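Local structure of putative acetyltransferase (Clostridium difficile, 3DSB) at residues E5-R10 against H58-F63; K22-L27 against I87-V92. The protein probably transfers an acyl group, most likely acetyl, to an as yet unidentified acceptor, as a member of the GNAT acetyltransferase family. One frame throughout, in Å; residues are numbered along the deposited sequence.

The two contacts belong to one mixed sheet and illustrate how a GNAT sheet is extended at its edge and covered by its first helix. Interaction 1 adds edge strand 7-11 to strand 56-62. From strand 7-11 the chain runs on into helix 17-32, which in interaction 2 lies across strand 82-92. The centres of the two contacts lie about 17 Å apart, and their nearest atoms about 6 Å. V66 of the intervening strand 65-77 meets R10, V59 and T61 from interaction 1 and F23 from interaction 2, while helix 101-115 packs against I9 and Y60 as well as V90 and V92. In interaction 2 the N24 side chain lies about 8 Å from a bound trimethyl glycine.

Interaction 1 of 2, residues E5-R10 against H58-F63; sequences ELIEIR and HVYTVF
Two waters grip T61 OG1: the first, at 2.8 Å, links it to the residues leading into strand 7-11, the second, at 2.7 Å, to the strand itself. Chi1 of 68° sets OG1 between the backbone N and the carbonyl carbon, facing these waters, while CG2 turns toward R10. The second water donates to E8 OE1 and accepts from R10 NE, lying in the guanidinium plane at its edge; the first is within bonding distance of E5 OE1 and L6 O, with more acceptors in reach than its protons can serve together. Beneath them runs a regular antiparallel ladder, pairing the N-terminal strand with its neighbour at the start of the GNAT sheet. T61 N meets E8 O at 2.9 Å, nearly along the C=O axis, and E8 N returns a longer bond of 3.2 Å to T61 O. Two residues along, past the non-hydrogen-bonded pair I9-Y60, R10 and V59 repeat it. On the face of T61, the R10 chain extends from CG to NE alongside V59, whose CG2 sits 3.4 Å above the guanidinium plane; NH1 forms a salt bridge with D16. On the other face I7 CG2 comes 3.3 Å from Y60 OH, and I9 CG1 lies against CD1 of the same ring. Beyond the ladder, F63 N bonds to L6 O, and L6 CD2 rests over one face of the F63 ring, 4.1 Å from its centroid.

Interaction 2 of 2, residues K22-L27 against I87-V92; sequences KFNYNL and IQSVYV
The Y91 ring centres this contact, reaching from strand 82-92 against helix 17-32. Its CG is anti to the backbone N (chi1 -177°), extending the side chain toward the helix. F23 O lies 3.6 Å above the ring plane, over its centre, while accepting the helical hydrogen bond from L27 N. The F23 side chain crosses that of Y91 at about a right angle; F23 CG comes 3.5 Å from Y91 CD2, the ring planes an oblique 42° apart. L27 CB meets Y91 CD1 at 3.7 Å, and L27 CD2 reaches 3.6 Å from S89 CB. At the ring's tip, N26 CB touches Y91 OH at 3.2 Å, and N26 ND2 gives that hydroxyl a weak bond of 3.3 Å. The helix runs almost perpendicular to the strand, at 98°; little more than one turn supplies F23, N26 and L27, only the end of N24 coming near. Q88 and S89 both face M71 in a classic beta bulge, consistent with the bulged fourth strand of GNAT folds. A water donates to N24 OD1 at 2.8 Å and accepts from S89 OG at 2.6 Å. Farther out, N24 ND2 bonds to I20 O one turn back and to Q69 OE1, Q69 NE2 bonds to S89 OG, and W79 NE1 of the second subunit bonds to N24 OD1. The firmer partner of Y91 OH is E30, whose carboxylate would be expected to favour the neutral phenol.

Interaction 1 of 2, residues E5-R10 against H58-F63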
ATOM      1  N   GLU A   5      16.595   5.512 -29.773  1.00 27.27           N
ATOM      2  CA  GLU A   5      15.918   6.518 -28.889  1.00 26.71           C
ATOM      3  C   GLU A   5      16.939   7.469 -28.263  1.00 25.45           C
ATOM      4  O   GLU A   5      18.090   7.085 -27.976  1.00 26.89           O
ATOM      5  CB  GLU A   5      15.091   5.804 -27.806  1.00 27.38           C
ATOM      6  CG  GLU A   5      15.943   4.984 -26.770  1.00 30.58           C
ATOM      7  CD  GLU A   5      16.644   5.864 -25.719  1.00 31.61           C
ATOM      8  OE1 GLU A   5      17.681   5.441 -25.167  1.00 28.94           O
ATOM      9  OE2 GLU A   5      16.159   6.993 -25.472  1.00 34.87           O
ATOM     10  N   LEU A   6      16.527   8.723 -28.055  1.00 21.90           N
ATOM     11  CA  LEU A   6      17.428   9.668 -27.422  1.00 20.30           C
ATOM     12  C   LEU A   6      16.993  10.014 -25.994  1.00 18.78           C
ATOM     13  O   LEU A   6      17.796   9.986 -25.076  1.00 18.43           O
ATOM     14  CB  LEU A   6      17.573  10.942 -28.256  1.00 20.44           C
ATOM     15  CG  LEU A   6      18.069  10.634 -29.662  1.00 21.63           C
ATOM     16  CD1 LEU A   6      18.231  11.951 -30.387  1.00 25.55           C
ATOM     17  CD2 LEU A   6      19.377   9.884 -29.602  1.00 23.40           C
ATOM     18  N   ILE A   7      15.720  10.340 -25.845  1.00 18.79           N
ATOM     19  CA  ILE A   7      15.139  10.516 -24.524  1.00 19.47           C
ATOM     20  C   ILE A   7      13.972   9.560 -24.368  1.00 19.54           C
ATOM     21  O   ILE A   7      13.088   9.453 -25.223  1.00 20.22           O
ATOM     22  CB  ILE A   7      14.652  11.968 -24.333  1.00 19.73           C
ATOM     23  CG1 ILE A   7      15.841  12.961 -24.342  1.00 20.41           C
ATOM     24  CG2 ILE A   7      13.840  12.082 -23.048  1.00 20.37           C
ATOM     25  CD1 ILE A   7      15.437  14.461 -24.328  1.00 20.50           C
ATOM     26  N   GLU A   8      13.940   8.876 -23.232  1.00 18.71           N
ATOM     27  CA  GLU A   8      12.827   7.970 -23.009  1.00 19.28           C
ATOM     28  C   GLU A   8      12.615   7.730 -21.551  1.00 17.50           C
ATOM     29  O   GLU A   8      13.497   7.991 -20.723  1.00 16.92           O
ATOM     30  CB  GLU A   8      13.056   6.616 -23.677  1.00 20.12           C
ATOM     31  CG  GLU A   8      14.114   5.730 -23.050  1.00 21.48           C
ATOM     32  CD  GLU A   8      14.201   4.342 -23.704  1.00 22.53           C
ATOM     33  OE1 GLU A   8      15.119   3.581 -23.363  1.00 25.31           O
ATOM     34  OE2 GLU A   8      13.353   4.035 -24.566  1.00 28.00           O
ATOM     35  N   ILE A   9      11.433   7.218 -21.277  1.00 16.22           N
ATOM     36  CA  ILE A   9      11.140   6.658 -19.967  1.00 15.99           C
ATOM     37  C   ILE A   9      11.066   5.152 -20.174  1.00 16.07           C
ATOM     38  O   ILE A   9      10.413   4.673 -21.116  1.00 17.60           O
ATOM     39  CB  ILE A   9       9.812   7.233 -19.399  1.00 16.09           C
ATOM     40  CG1 ILE A   9       9.941   8.731 -19.067  1.00 15.88           C
ATOM     41  CG2 ILE A   9       9.391   6.447 -18.121  1.00 16.35           C
ATOM     42  CD1 ILE A   9       8.605   9.446 -18.834  1.00 16.92           C
ATOM     43  N   ARG A  10      11.726   4.404 -19.303  1.00 15.17           N
ATOM     44  CA  ARG A  10      11.717   2.964 -19.404  1.00 15.97           C
ATOM     45  C   ARG A  10      11.699   2.369 -18.007  1.00 16.26           C
ATOM     46  O   ARG A  10      12.087   3.003 -17.017  1.00 15.28           O
ATOM     47  CB  ARG A  10      12.972   2.459 -20.119  1.00 16.17           C
ATOM     48  CG  ARG A  10      14.330   2.889 -19.490  1.00 16.01           C
ATOM     49  CD  ARG A  10      15.510   2.032 -19.998  1.00 16.19           C
ATOM     50  NE  ARG A  10      16.803   2.474 -19.485  1.00 15.21           N
ATOM     51  CZ  ARG A  10      17.317   2.139 -18.305  1.00 13.42           C
ATOM     52  NH1 ARG A  10      16.626   1.369 -17.443  1.00 14.60           N
ATOM     53  NH2 ARG A  10      18.503   2.628 -17.960  1.00 17.92           N
ATOM     54  N   HIS A  58      10.589   3.362 -12.788  1.00 11.94           N
ATOM     55  CA  HIS A  58      10.824   3.828 -14.153  1.00 13.55           C
ATOM     56  C   HIS A  58      11.861   4.935 -14.055  1.00 12.44           C
ATOM     57  O   HIS A  58      11.867   5.727 -13.090  1.00 13.13           O
ATOM     58  CB  HIS A  58       9.548   4.372 -14.815  1.00 15.00           C
ATOM     59  CG  HIS A  58       8.539   3.315 -15.129  1.00 14.46           C
ATOM     60  ND1 HIS A  58       7.708   2.778 -14.166  1.00 14.99           N
ATOM     61  CD2 HIS A  58       8.261   2.648 -16.280  1.00 16.64           C
ATOM     62  CE1 HIS A  58       6.940   1.849 -14.717  1.00 18.15           C
ATOM     63  NE2 HIS A  58       7.259   1.744 -15.994  1.00 18.40           N
ATOM     64  N   VAL A  59      12.711   5.019 -15.074  1.00 12.70           N
ATOM     65  CA  VAL A  59      13.736   6.037 -15.119  1.00 13.28           C
ATOM     66  C   VAL A  59      13.603   6.824 -16.423  1.00 13.94           C
ATOM     67  O   VAL A  59      13.158   6.299 -17.469  1.00 14.64           O
ATOM     68  CB  VAL A  59      15.156   5.405 -15.035  1.00 13.28           C
ATOM     69  CG1 VAL A  59      15.402   4.864 -13.636  1.00 13.68           C
ATOM     70  CG2 VAL A  59      15.369   4.276 -16.101  1.00 13.16           C
ATOM     71  N   TYR A  60      13.961   8.100 -16.291  1.00 12.73           N
ATOM     72  CA  TYR A  60      14.033   9.031 -17.431  1.00 13.17           C
ATOM     73  C   TYR A  60      15.493   9.090 -17.873  1.00 13.32           C
ATOM     74  O   TYR A  60      16.373   9.316 -17.063  1.00 13.21           O
ATOM     75  CB  TYR A  60      13.532  10.390 -16.973  1.00 14.84           C
ATOM     76  CG  TYR A  60      13.309  11.421 -18.053  1.00 14.94           C
ATOM     77  CD1 TYR A  60      12.016  11.734 -18.483  1.00 16.85           C
ATOM     78  CD2 TYR A  60      14.382  12.128 -18.590  1.00 15.32           C
ATOM     79  CE1 TYR A  60      11.796  12.710 -19.473  1.00 17.96           C
ATOM     80  CE2 TYR A  60      14.178  13.098 -19.535  1.00 18.36           C
ATOM     81  CZ  TYR A  60      12.895  13.396 -19.960  1.00 17.40           C
ATOM     82  OH  TYR A  60      12.726  14.373 -20.911  1.00 21.54           O
ATOM     83  N   THR A  61      15.746   8.783 -19.154  1.00 13.69           N
ATOM     84  CA  THR A  61      17.135   8.743 -19.633  1.00 14.51           C
ATOM     85  C   THR A  61      17.350   9.700 -20.791  1.00 15.59           C
ATOM     86  O   THR A  61      16.438   9.946 -21.604  1.00 16.20           O
ATOM     87  CB  THR A  61      17.566   7.299 -20.068  1.00 15.18           C
ATOM     88  OG1 THR A  61      16.848   6.904 -21.242  1.00 17.11           O
ATOM     89  CG2 THR A  61      17.283   6.287 -18.938  1.00 14.66           C
ATOM     90  N   VAL A  62      18.567  10.223 -20.846  1.00 15.06           N
ATOM     91  CA  VAL A  62      18.952  11.181 -21.883  1.00 16.19           C
ATOM     92  C   VAL A  62      20.263  10.681 -22.458  1.00 17.00           C
ATOM     93  O   VAL A  62      21.266  10.668 -21.764  1.00 17.26           O
ATOM     94  CB  VAL A  62      19.129  12.593 -21.290  1.00 16.15           C
ATOM     95  CG1 VAL A  62      19.626  13.574 -22.381  1.00 17.37           C
ATOM     96  CG2 VAL A  62      17.805  13.108 -20.632  1.00 18.10           C
ATOM     97  N   PHE A  63      20.236  10.247 -23.728  1.00 17.23           N
ATOM     98  CA  PHE A  63      21.418   9.594 -24.336  1.00 18.42           C
ATOM     99  C   PHE A  63      21.971   8.530 -23.413  1.00 18.82           C
ATOM    100  O   PHE A  63      23.185   8.471 -23.149  1.00 20.23           O
ATOM    101  CB  PHE A  63      22.497  10.618 -24.731  1.00 18.29           C
ATOM    102  CG  PHE A  63      22.189  11.344 -26.017  1.00 17.82           C
ATOM    103  CD1 PHE A  63      21.201  12.338 -26.061  1.00 17.49           C
ATOM    104  CD2 PHE A  63      22.875  11.016 -27.204  1.00 19.41           C
ATOM    105  CE1 PHE A  63      20.891  12.996 -27.223  1.00 19.98           C
ATOM    106  CE2 PHE A  63      22.588  11.731 -28.389  1.00 18.78           C
ATOM    107  CZ  PHE A  63      21.584  12.708 -28.381  1.00 18.93           C
TER
HETATM  108  O   HOH W   1      18.211   7.662 -23.557  1.00 18.70           O
HETATM  109  O   HOH W   2      17.250   4.221 -21.675  1.00 23.91           O

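Interaction 2 of 2, residues K22-L27 against I87-V92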
ATOM      1  N   LYS A  22      21.472   6.156  -5.176  1.00 14.32           N
ATOM      2  CA  LYS A  22      21.954   7.503  -4.923  1.00 14.28           C
ATOM      3  C   LYS A  22      20.790   8.518  -4.985  1.00 13.01           C
ATOM      4  O   LYS A  22      20.686   9.414  -4.148  1.00 14.00           O
ATOM      5  CB  LYS A  22      23.053   7.858  -5.946  1.00 15.73           C
ATOM      6  CG  LYS A  22      23.490   9.307  -5.945  1.00 18.22           C
ATOM      7  CD  LYS A  22      24.544   9.548  -7.017  1.00 18.90           C
ATOM      8  CE  LYS A  22      23.906   9.547  -8.391  1.00 23.27           C
ATOM      9  NZ  LYS A  22      24.903  10.060  -9.398  1.00 26.28           N
ATOM     10  N   PHE A  23      19.914   8.374  -5.981  1.00 12.04           N
ATOM     11  CA  PHE A  23      18.796   9.305  -6.113  1.00 12.14           C
ATOM     12  C   PHE A  23      17.888   9.250  -4.881  1.00 11.92           C
ATOM     13  O   PHE A  23      17.393  10.282  -4.384  1.00 12.94           O
ATOM     14  CB  PHE A  23      17.940   8.953  -7.327  1.00 12.84           C
ATOM     15  CG  PHE A  23      18.513   9.377  -8.659  1.00 13.07           C
ATOM     16  CD1 PHE A  23      19.703  10.081  -8.756  1.00 13.56           C
ATOM     17  CD2 PHE A  23      17.790   9.087  -9.817  1.00 13.76           C
ATOM     18  CE1 PHE A  23      20.194  10.500 -10.022  1.00 15.25           C
ATOM     19  CE2 PHE A  23      18.279   9.465 -11.085  1.00 17.15           C
ATOM     20  CZ  PHE A  23      19.465  10.173 -11.169  1.00 15.34           C
ATOM     21  N   ASN A  24      17.679   8.041  -4.354  1.00 11.71           N
ATOM     22  CA  ASN A  24      16.818   7.920  -3.183  1.00 12.33           C
ATOM     23  C   ASN A  24      17.444   8.486  -1.914  1.00 11.92           C
ATOM     24  O   ASN A  24      16.736   9.132  -1.115  1.00 12.10           O
ATOM     25  CB  ASN A  24      16.382   6.474  -3.022  1.00 11.63           C
ATOM     26  CG  ASN A  24      15.149   6.195  -3.833  1.00 12.29           C
ATOM     27  OD1 ASN A  24      14.027   6.509  -3.393  1.00 12.02           O
ATOM     28  ND2 ASN A  24      15.336   5.700  -5.057  1.00 13.24           N
ATOM     29  N   TYR A  25      18.756   8.287  -1.764  1.00 12.70           N
ATOM     30  CA  TYR A  25      19.503   8.911  -0.680  1.00 14.59           C
ATOM     31  C   TYR A  25      19.326  10.423  -0.805  1.00 14.45           C
ATOM     32  O   TYR A  25      18.993  11.119   0.200  1.00 16.72           O
ATOM     33  CB  TYR A  25      20.982   8.526  -0.719  1.00 15.83           C
ATOM     34  CG  TYR A  25      21.772   9.172   0.380  1.00 18.53           C
ATOM     35  CD1 TYR A  25      21.911   8.539   1.614  1.00 17.40           C
ATOM     36  CD2 TYR A  25      22.349  10.410   0.200  1.00 19.77           C
ATOM     37  CE1 TYR A  25      22.615   9.125   2.641  1.00 19.04           C
ATOM     38  CE2 TYR A  25      23.055  11.024   1.233  1.00 21.62           C
ATOM     39  CZ  TYR A  25      23.183  10.377   2.446  1.00 19.98           C
ATOM     40  OH  TYR A  25      23.892  10.970   3.485  1.00 24.69           O
ATOM     41  N   ASN A  26      19.535  10.963  -2.017  1.00 14.17           N
ATOM     42  CA  ASN A  26      19.416  12.423  -2.154  1.00 15.27           C
ATOM     43  C   ASN A  26      18.009  12.918  -1.876  1.00 14.13           C
ATOM     44  O   ASN A  26      17.812  13.984  -1.283  1.00 16.65           O
ATOM     45  CB  ASN A  26      19.804  12.853  -3.568  1.00 15.52           C
ATOM     46  CG  ASN A  26      21.291  12.695  -3.859  1.00 18.25           C
ATOM     47  OD1 ASN A  26      22.086  12.473  -2.964  1.00 21.28           O
ATOM     48  ND2 ASN A  26      21.667  12.827  -5.136  1.00 20.40           N
ATOM     49  N   LEU A  27      17.011  12.169  -2.346  1.00 13.42           N
ATOM     50  CA  LEU A  27      15.618  12.535  -2.147  1.00 13.53           C
ATOM     51  C   LEU A  27      15.256  12.651  -0.668  1.00 15.19           C
ATOM     52  O   LEU A  27      14.616  13.608  -0.229  1.00 17.85           O
ATOM     53  CB  LEU A  27      14.717  11.481  -2.786  1.00 13.84           C
ATOM     54  CG  LEU A  27      13.203  11.582  -2.624  1.00 14.56           C
ATOM     55  CD1 LEU A  27      12.633  12.919  -3.169  1.00 16.28           C
ATOM     56  CD2 LEU A  27      12.438  10.376  -3.230  1.00 13.84           C
ATOM     57  N   ILE A  87       2.213   5.897  -5.686  1.00 11.86           N
ATOM     58  CA  ILE A  87       3.514   6.518  -6.042  1.00 11.76           C
ATOM     59  C   ILE A  87       4.248   6.775  -4.745  1.00 11.42           C
ATOM     60  O   ILE A  87       3.726   7.502  -3.874  1.00 12.31           O
ATOM     61  CB  ILE A  87       3.311   7.841  -6.833  1.00 12.34           C
ATOM     62  CG1 ILE A  87       2.605   7.539  -8.161  1.00 13.73           C
ATOM     63  CG2 ILE A  87       4.651   8.564  -7.041  1.00 11.91           C
ATOM     64  CD1 ILE A  87       2.168   8.784  -8.917  1.00 16.12           C
ATOM     65  N   GLN A  88       5.454   6.237  -4.619  1.00 10.65           N
ATOM     66  CA  GLN A  88       6.253   6.316  -3.390  1.00 11.40           C
ATOM     67  C   GLN A  88       7.406   7.293  -3.459  1.00 10.99           C
ATOM     68  O   GLN A  88       7.871   7.777  -2.439  1.00 13.40           O
ATOM     69  CB  GLN A  88       6.810   4.936  -3.000  1.00 12.06           C
ATOM     70  CG  GLN A  88       5.748   3.864  -2.831  1.00 10.34           C
ATOM     71  CD  GLN A  88       4.738   4.104  -1.712  1.00 11.82           C
ATOM     72  OE1 GLN A  88       4.854   5.071  -0.937  1.00 12.99           O
ATOM     73  NE2 GLN A  88       3.721   3.219  -1.637  1.00 11.73           N
ATOM     74  N   SER A  89       7.876   7.614  -4.666  1.00 11.27           N
ATOM     75  CA  SER A  89       8.990   8.536  -4.798  1.00 11.81           C
ATOM     76  C   SER A  89       9.115   9.069  -6.206  1.00 12.12           C
ATOM     77  O   SER A  89       8.817   8.383  -7.176  1.00 11.77           O
ATOM     78  CB  SER A  89      10.296   7.818  -4.462  1.00 12.24           C
ATOM     79  OG  SER A  89      10.531   6.755  -5.389  1.00 12.89           O
ATOM     80  N   VAL A  90       9.595  10.300  -6.291  1.00 12.32           N
ATOM     81  CA  VAL A  90      10.004  10.907  -7.565  1.00 12.66           C
ATOM     82  C   VAL A  90      11.257  11.730  -7.277  1.00 13.04           C
ATOM     83  O   VAL A  90      11.304  12.482  -6.307  1.00 14.20           O
ATOM     84  CB  VAL A  90       8.922  11.858  -8.147  1.00 13.98           C
ATOM     85  CG1 VAL A  90       9.317  12.327  -9.554  1.00 15.47           C
ATOM     86  CG2 VAL A  90       7.501  11.255  -8.143  1.00 15.69           C
ATOM     87  N   TYR A  91      12.262  11.642  -8.149  1.00 12.30           N
ATOM     88  CA  TYR A  91      13.488  12.440  -7.943  1.00 11.38           C
ATOM     89  C   TYR A  91      14.068  12.766  -9.319  1.00 12.47           C
ATOM     90  O   TYR A  91      14.137  11.888 -10.213  1.00 12.61           O
ATOM     91  CB  TYR A  91      14.547  11.636  -7.159  1.00 12.74           C
ATOM     92  CG  TYR A  91      15.781  12.457  -6.860  1.00 11.49           C
ATOM     93  CD1 TYR A  91      15.780  13.363  -5.796  1.00 11.49           C
ATOM     94  CD2 TYR A  91      16.923  12.368  -7.650  1.00 13.89           C
ATOM     95  CE1 TYR A  91      16.882  14.159  -5.534  1.00 13.43           C
ATOM     96  CE2 TYR A  91      18.044  13.165  -7.365  1.00 13.23           C
ATOM     97  CZ  TYR A  91      18.016  14.044  -6.300  1.00 14.36           C
ATOM     98  OH  TYR A  91      19.147  14.832  -6.035  1.00 17.40           O
ATOM     99  N   VAL A  92      14.547  13.990  -9.437  1.00 12.37           N
ATOM    100  CA  VAL A  92      15.180  14.475 -10.660  1.00 12.44           C
ATOM    101  C   VAL A  92      16.572  14.979 -10.271  1.00 13.63           C
ATOM    102  O   VAL A  92      16.701  15.826  -9.373  1.00 13.95           O
ATOM    103  CB  VAL A  92      14.368  15.640 -11.302  1.00 14.03           C
ATOM    104  CG1 VAL A  92      15.079  16.147 -12.619  1.00 14.33           C
ATOM    105  CG2 VAL A  92      12.943  15.229 -11.600  1.00 13.92           C
TER
HETATM  106  O   HOH W   3      11.718   4.974  -3.848  1.00 15.82           O